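Flavodoxin (Lactobacillus reuteri, PDB 5VEG) binds flavin mononucleotide and, associated with a 1,2-propanediol utilization microcompartment, probably serves as a low-potential electron donor to redox enzymes. Local coordinates at residues A[33-38]-A[50-55]. Sequence-based numbering, arbitrary orientation.
Sequences AHVVYA and IVCDSL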
ATOM      1  N   ALA A  33      -8.780  -6.908  -5.395  1.00 28.06           N
ATOM      2  CA  ALA A  33      -7.699  -6.189  -4.745  1.00 28.01           C
ATOM      3  C   ALA A  33      -7.906  -6.246  -3.243  1.00 29.99           C
ATOM      4  O   ALA A  33      -9.037  -6.276  -2.753  1.00 36.78           O
ATOM      5  CB  ALA A  33      -7.617  -4.725  -5.197  1.00 29.79           C
ATOM      6  N   HIS A  34      -6.799  -6.277  -2.517  1.00 31.60           N
ATOM      7  CA  HIS A  34      -6.811  -6.145  -1.069  1.00 29.70           C
ATOM      8  C   HIS A  34      -5.912  -4.972  -0.697  1.00 27.33           C
ATOM      9  O   HIS A  34      -4.731  -4.959  -1.057  1.00 25.72           O
ATOM     10  CB  HIS A  34      -6.354  -7.444  -0.402  1.00 28.47           C
ATOM     11  CG  HIS A  34      -6.807  -7.582   1.018  1.00 34.84           C
ATOM     12  ND1 HIS A  34      -7.207  -8.785   1.565  1.00 30.79           N
ATOM     13  CD2 HIS A  34      -6.911  -6.665   2.009  1.00 31.40           C
ATOM     14  CE1 HIS A  34      -7.536  -8.602   2.832  1.00 33.51           C
ATOM     15  NE2 HIS A  34      -7.368  -7.323   3.125  1.00 35.98           N
ATOM     16  N   VAL A  35      -6.479  -3.978  -0.010  1.00 31.98           N
ATOM     17  CA  VAL A  35      -5.735  -2.818   0.488  1.00 28.06           C
ATOM     18  C   VAL A  35      -5.639  -2.936   1.999  1.00 29.06           C
ATOM     19  O   VAL A  35      -6.663  -2.946   2.694  1.00 33.37           O
ATOM     20  CB  VAL A  35      -6.400  -1.488   0.090  1.00 25.08           C
ATOM     21  CG1 VAL A  35      -5.654  -0.317   0.703  1.00 28.71           C
ATOM     22  CG2 VAL A  35      -6.455  -1.347  -1.424  1.00 27.85           C
ATOM     23  N   VAL A  36      -4.424  -3.030   2.519  1.00 22.22           N
ATOM     24  CA  VAL A  36      -4.238  -2.979   3.961  1.00 23.60           C
ATOM     25  C   VAL A  36      -3.613  -1.639   4.322  1.00 25.25           C
ATOM     26  O   VAL A  36      -2.827  -1.065   3.559  1.00 27.74           O
ATOM     27  CB  VAL A  36      -3.395  -4.148   4.513  1.00 31.37           C
ATOM     28  CG1 VAL A  36      -4.095  -5.497   4.223  1.00 36.61           C
ATOM     29  CG2 VAL A  36      -1.998  -4.125   3.939  1.00 33.81           C
ATOM     30  N   TYR A  37      -3.967  -1.135   5.500  1.00 28.17           N
ATOM     31  CA  TYR A  37      -3.402   0.122   5.970  1.00 27.77           C
ATOM     32  C   TYR A  37      -2.915  -0.036   7.397  1.00 30.66           C
ATOM     33  O   TYR A  37      -3.409  -0.878   8.159  1.00 28.72           O
ATOM     34  CB  TYR A  37      -4.412   1.293   5.886  1.00 31.74           C
ATOM     35  CG  TYR A  37      -5.665   1.093   6.723  1.00 33.57           C
ATOM     36  CD1 TYR A  37      -5.716   1.501   8.057  1.00 34.45           C
ATOM     37  CD2 TYR A  37      -6.796   0.494   6.173  1.00 31.57           C
ATOM     38  CE1 TYR A  37      -6.858   1.301   8.819  1.00 33.72           C
ATOM     39  CE2 TYR A  37      -7.936   0.299   6.922  1.00 29.79           C
ATOM     40  CZ  TYR A  37      -7.962   0.697   8.238  1.00 30.88           C
ATOM     41  OH  TYR A  37      -9.104   0.499   8.968  1.00 30.27           O
ATOM     42  N   ALA A  38      -1.925   0.778   7.748  1.00 28.96           N
ATOM     43  CA  ALA A  38      -1.532   0.974   9.136  1.00 30.22           C
ATOM     44  C   ALA A  38      -1.699   2.448   9.454  1.00 34.44           C
ATOM     45  O   ALA A  38      -1.339   3.304   8.640  1.00 23.43           O
ATOM     46  CB  ALA A  38      -0.097   0.528   9.393  1.00 29.24           C
ATOM     47  N   ILE A  50      -8.957   6.322  -0.361  1.00 31.34           N
ATOM     48  CA  ILE A  50      -8.912   6.900  -1.700  1.00 26.14           C
ATOM     49  C   ILE A  50      -8.525   5.844  -2.725  1.00 31.00           C
ATOM     50  O   ILE A  50      -9.072   5.809  -3.831  1.00 30.87           O
ATOM     51  CB  ILE A  50      -7.946   8.100  -1.731  1.00 29.79           C
ATOM     52  CG1 ILE A  50      -8.476   9.216  -0.816  1.00 31.51           C
ATOM     53  CG2 ILE A  50      -7.741   8.588  -3.162  1.00 32.45           C
ATOM     54  CD1 ILE A  50      -7.420  10.283  -0.417  1.00 30.35           C
ATOM     55  N   VAL A  51      -7.577   4.971  -2.379  1.00 29.19           N
ATOM     56  CA  VAL A  51      -7.156   3.936  -3.321  1.00 29.24           C
ATOM     57  C   VAL A  51      -8.278   2.919  -3.532  1.00 25.06           C
ATOM     58  O   VAL A  51      -8.548   2.501  -4.664  1.00 31.77           O
ATOM     59  CB  VAL A  51      -5.854   3.269  -2.834  1.00 28.61           C
ATOM     60  CG1 VAL A  51      -5.484   2.101  -3.745  1.00 28.92           C
ATOM     61  CG2 VAL A  51      -4.686   4.311  -2.769  1.00 24.57           C
ATOM     62  N   CYS A  52      -8.964   2.527  -2.455  1.00 27.54           N
ATOM     63  CA  CYS A  52     -10.100   1.616  -2.584  1.00 30.07           C
ATOM     64  C   CYS A  52     -11.190   2.205  -3.465  1.00 33.99           C
ATOM     65  O   CYS A  52     -11.778   1.500  -4.294  1.00 38.71           O
ATOM     66  CB  CYS A  52     -10.683   1.291  -1.217  1.00 33.71           C
ATOM     67  SG  CYS A  52      -9.615   0.345  -0.184  1.00 47.72           S
ATOM     68  N   ASP A  53     -11.484   3.495  -3.289  1.00 39.20           N
ATOM     69  CA  ASP A  53     -12.476   4.156  -4.125  1.00 38.91           C
ATOM     70  C   ASP A  53     -12.056   4.138  -5.590  1.00 39.64           C
ATOM     71  O   ASP A  53     -12.851   3.783  -6.465  1.00 42.24           O
ATOM     72  CB  ASP A  53     -12.697   5.596  -3.648  1.00 40.04           C
ATOM     73  CG  ASP A  53     -13.482   5.673  -2.345  1.00 57.34           C
ATOM     74  OD1 ASP A  53     -14.164   4.679  -1.994  1.00 51.07           O
ATOM     75  OD2 ASP A  53     -13.414   6.731  -1.673  1.00 54.05           O
ATOM     76  N   SER A  54     -10.808   4.531  -5.882  1.00 36.59           N
ATOM     77  CA  SER A  54     -10.362   4.570  -7.275  1.00 34.13           C
ATOM     78  C   SER A  54     -10.354   3.177  -7.904  1.00 40.62           C
ATOM     79  O   SER A  54     -10.686   3.021  -9.086  1.00 37.56           O
ATOM     80  CB  SER A  54      -8.972   5.201  -7.383  1.00 33.70           C
ATOM     81  OG  SER A  54      -8.895   6.407  -6.641  1.00 42.28           O
ATOM     82  N   LEU A  55      -9.960   2.153  -7.141  1.00 37.71           N
ATOM     83  CA  LEU A  55     -10.002   0.796  -7.677  1.00 36.77           C
ATOM     84  C   LEU A  55     -11.442   0.356  -7.924  1.00 36.30           C
ATOM     85  O   LEU A  55     -11.756  -0.174  -8.997  1.00 37.33           O
ATOM     86  CB  LEU A  55      -9.274  -0.170  -6.736  1.00 30.91           C
ATOM     87  CG  LEU A  55      -7.741   0.003  -6.676  1.00 25.42           C
ATOM     88  CD1 LEU A  55      -7.150  -0.843  -5.560  1.00 28.47           C
ATOM     89  CD2 LEU A  55      -7.062  -0.343  -7.996  1.00 21.70           C
TER
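Val35 meets the sulfur of Cys52 at the tightest point of this strand-helix contact. SG lies 3.7 Å from Val35 CB and 3.8 Å from Val35 CG2, so the sulfur rests over both, with CG1 slightly farther off. The CB of Cys52 points neither at the strand nor away from it; its chi1 of -67°, with SG anti to the carbonyl carbon, brings the sulfur against the valine. CG2 of Val35, anti to its own carbonyl carbon, also faces the adjoining methyls of Val51 and Leu55, but more loosely, at 4.3 Å from Val51 CG1 and 4.2 Å from Leu55 CD1. Toward the start of the strand, Ala33 CB touches the same Leu55 methyl, CD1, at 3.9 Å. No hydrogen bond crosses the interface, which is wholly apolar and buried.

Asp53 marks the solvent side of the helix, and Ile50 is partly exposed. Ser54, in contrast, is buried against helix 159-176, and its OG turns back to Ile50 O (2.9 Å). That carbonyl also accepts from Ser54 N, on the opposite face of its plane.

Segments 33-38 and 50-55 run nearly antiparallel, at 169°, within the first two elements of the beta-alpha-beta crossover that continues into strand 60-66 of the flavodoxin fold. Cys52 also packs on Val62 and Glu64 of that strand, Val35 on Val82 of strand 80-85, and Leu55 and Ser54 on Ala169 of helix 159-176, so helix 43-56 lies on one face of the parallel sheet beside the C-terminal helix.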